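Periplasmic binding protein (PDB 4MO9) probably captures a solute, perhaps an iron-siderophore as FepB does, in the periplasm and delivers it to an ABC importer. Local coordinates at residues Thr25-Arg30 / Ile121-Lys126. Residues are numbered along the deposited sequence; the frame is centred on the assembly and turned at random.
Sequences TDVTGR and IPVDLK
Val27 and Thr28 reach Val123 from a turn braced by two flat groups, the carboxylate of Asp26 and the guanidinium of Arg30. OD2 of Asp26 lies at the guanidinium edge and in its plane, 2.9 Å from NH1 of Arg30 in a salt bridge, but the carboxylate is tilted, with NH1 39° out of its plane. OD1 is gripped by three donors. The hydroxyl of Thr28 meets OD1 on the syn side, close to the carboxylate plane. From opposite faces of the carboxylate, Thr28 N comes to 2.9 Å from Asp26 OD1 and Arg30 N to 3.1 Å from Asp26 OD1. The bond to Thr28 N makes an Asx turn, superposed on a type I beta turn from Asp26 to Gly29 that joins the antiparallel strands 22-25 and 31-34. This hairpin packs beside the parallel sheet of the N-terminal lobe, where, on edge strand 143-147, Tyr146 N donates to Asp26 OD2 and Thr144 O accepts from Arg30 NH1. Across the contact, where strand 118-122 gives way to helix 123-132, CG2 of Val123 lies 3.6 Å from CG1 of Val27 and 4.0 Å from CG2 of Thr28. With OG1 between the backbone N and carbonyl carbon (chi1 69°), Thr28 turns its hydroxyl to Asp26 and its methyl to Val123. Thr28 CG2 also lies 4.5 Å from CD of Lys126, whose chain is extended as far as CE.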
loop_
_atom_site.group_PDB
_atom_site.type_symbol
_atom_site.label_atom_id
_atom_site.label_comp_id
_atom_site.label_asym_id
_atom_site.label_seq_id
_atom_site.Cartn_x
_atom_site.Cartn_y
_atom_site.Cartn_z
ATOM N N THR A 25 -4.157 14.522 -17.782
ATOM C CA THR A 25 -4.043 15.427 -16.649
ATOM C C THR A 25 -3.566 14.611 -15.456
ATOM O O THR A 25 -4.252 13.674 -15.027
ATOM C CB THR A 25 -5.400 16.078 -16.324
ATOM O OG1 THR A 25 -5.891 16.738 -17.507
ATOM C CG2 THR A 25 -5.244 17.110 -15.222
ATOM N N ASP A 26 -2.404 14.960 -14.906
ATOM C CA ASP A 26 -1.889 14.172 -13.792
ATOM C C ASP A 26 -2.465 14.635 -12.450
ATOM O O ASP A 26 -3.287 15.567 -12.409
ATOM C CB ASP A 26 -0.349 13.990 -13.835
ATOM C CG ASP A 26 0.444 15.176 -13.280
ATOM O OD1 ASP A 26 -0.126 16.131 -12.691
ATOM O OD2 ASP A 26 1.691 15.143 -13.413
ATOM N N VAL A 27 -2.073 13.969 -11.371
ATOM C CA VAL A 27 -2.677 14.214 -10.063
ATOM C C VAL A 27 -2.395 15.634 -9.545
ATOM O O VAL A 27 -3.085 16.104 -8.653
ATOM C CB VAL A 27 -2.222 13.136 -9.046
ATOM C CG1 VAL A 27 -0.900 13.533 -8.429
ATOM C CG2 VAL A 27 -3.271 12.915 -7.950
ATOM N N THR A 28 -1.410 16.333 -10.121
ATOM C CA THR A 28 -1.100 17.691 -9.664
ATOM C C THR A 28 -1.719 18.743 -10.580
ATOM O O THR A 28 -1.559 19.954 -10.353
ATOM C CB THR A 28 0.424 17.969 -9.568
ATOM O OG1 THR A 28 0.985 18.017 -10.885
ATOM C CG2 THR A 28 1.133 16.888 -8.764
ATOM N N GLY A 29 -2.397 18.285 -11.633
ATOM C CA GLY A 29 -3.003 19.203 -12.577
ATOM C C GLY A 29 -2.161 19.486 -13.803
ATOM O O GLY A 29 -2.529 20.352 -14.612
ATOM N N ARG A 30 -1.039 18.778 -13.967
ATOM C CA ARG A 30 -0.192 19.007 -15.141
ATOM C C ARG A 30 -0.793 18.385 -16.391
ATOM O O ARG A 30 -1.260 17.231 -16.374
ATOM C CB ARG A 30 1.227 18.459 -14.937
ATOM C CG ARG A 30 1.987 19.161 -13.825
ATOM C CD ARG A 30 3.287 18.425 -13.475
ATOM N NE ARG A 30 4.256 18.363 -14.573
ATOM C CZ ARG A 30 4.477 17.283 -15.319
ATOM N NH1 ARG A 30 3.772 16.176 -15.127
ATOM N NH2 ARG A 30 5.402 17.306 -16.262
ATOM N N ILE A 121 5.671 9.083 -11.417
ATOM C CA ILE A 121 6.362 9.428 -10.174
ATOM C C ILE A 121 5.368 9.752 -9.076
ATOM O O ILE A 121 4.546 10.654 -9.230
ATOM C CB ILE A 121 7.286 10.645 -10.377
ATOM C CG1 ILE A 121 8.385 10.314 -11.390
ATOM C CG2 ILE A 121 7.904 11.083 -9.032
ATOM C CD1 ILE A 121 9.478 9.365 -10.833
ATOM N N PRO A 122 5.428 9.025 -7.949
ATOM C CA PRO A 122 4.555 9.408 -6.836
ATOM C C PRO A 122 4.871 10.822 -6.335
ATOM O O PRO A 122 6.037 11.252 -6.352
ATOM C CB PRO A 122 4.898 8.370 -5.749
ATOM C CG PRO A 122 5.344 7.153 -6.541
ATOM C CD PRO A 122 6.142 7.758 -7.693
ATOM N N VAL A 123 3.838 11.552 -5.922
ATOM C CA VAL A 123 4.028 12.886 -5.348
ATOM C C VAL A 123 5.031 12.891 -4.190
ATOM O O VAL A 123 5.822 13.827 -4.045
ATOM C CB VAL A 123 2.669 13.496 -4.918
ATOM C CG1 VAL A 123 2.861 14.681 -3.978
ATOM C CG2 VAL A 123 1.861 13.909 -6.160
ATOM N N ASP A 124 5.007 11.849 -3.361
ATOM C CA ASP A 124 5.957 11.765 -2.243
ATOM C C ASP A 124 7.411 11.680 -2.729
ATOM O O ASP A 124 8.348 11.903 -1.958
ATOM C CB ASP A 124 5.619 10.572 -1.338
ATOM C CG ASP A 124 4.497 10.884 -0.349
ATOM O OD1 ASP A 124 3.808 11.920 -0.529
ATOM O OD2 ASP A 124 4.305 10.095 0.612
ATOM N N LEU A 125 7.585 11.363 -4.009
ATOM C CA LEU A 125 8.906 11.237 -4.623
ATOM C C LEU A 125 9.204 12.424 -5.568
ATOM O O LEU A 125 10.328 12.575 -6.069
ATOM C CB LEU A 125 8.986 9.897 -5.385
ATOM C CG LEU A 125 10.317 9.455 -6.013
ATOM C CD1 LEU A 125 11.426 9.381 -4.977
ATOM C CD2 LEU A 125 10.146 8.100 -6.698
ATOM N N LYS A 126 8.202 13.281 -5.782
ATOM C CA LYS A 126 8.299 14.402 -6.734
ATOM C C LYS A 126 9.446 15.393 -6.469
ATOM O O LYS A 126 10.197 15.746 -7.395
ATOM C CB LYS A 126 6.956 15.152 -6.805
ATOM C CG LYS A 126 6.951 16.456 -7.658
ATOM C CD LYS A 126 5.506 16.897 -7.924
ATOM C CE LYS A 126 5.410 18.252 -8.629
ATOM N NZ LYS A 126 5.883 19.380 -7.793
#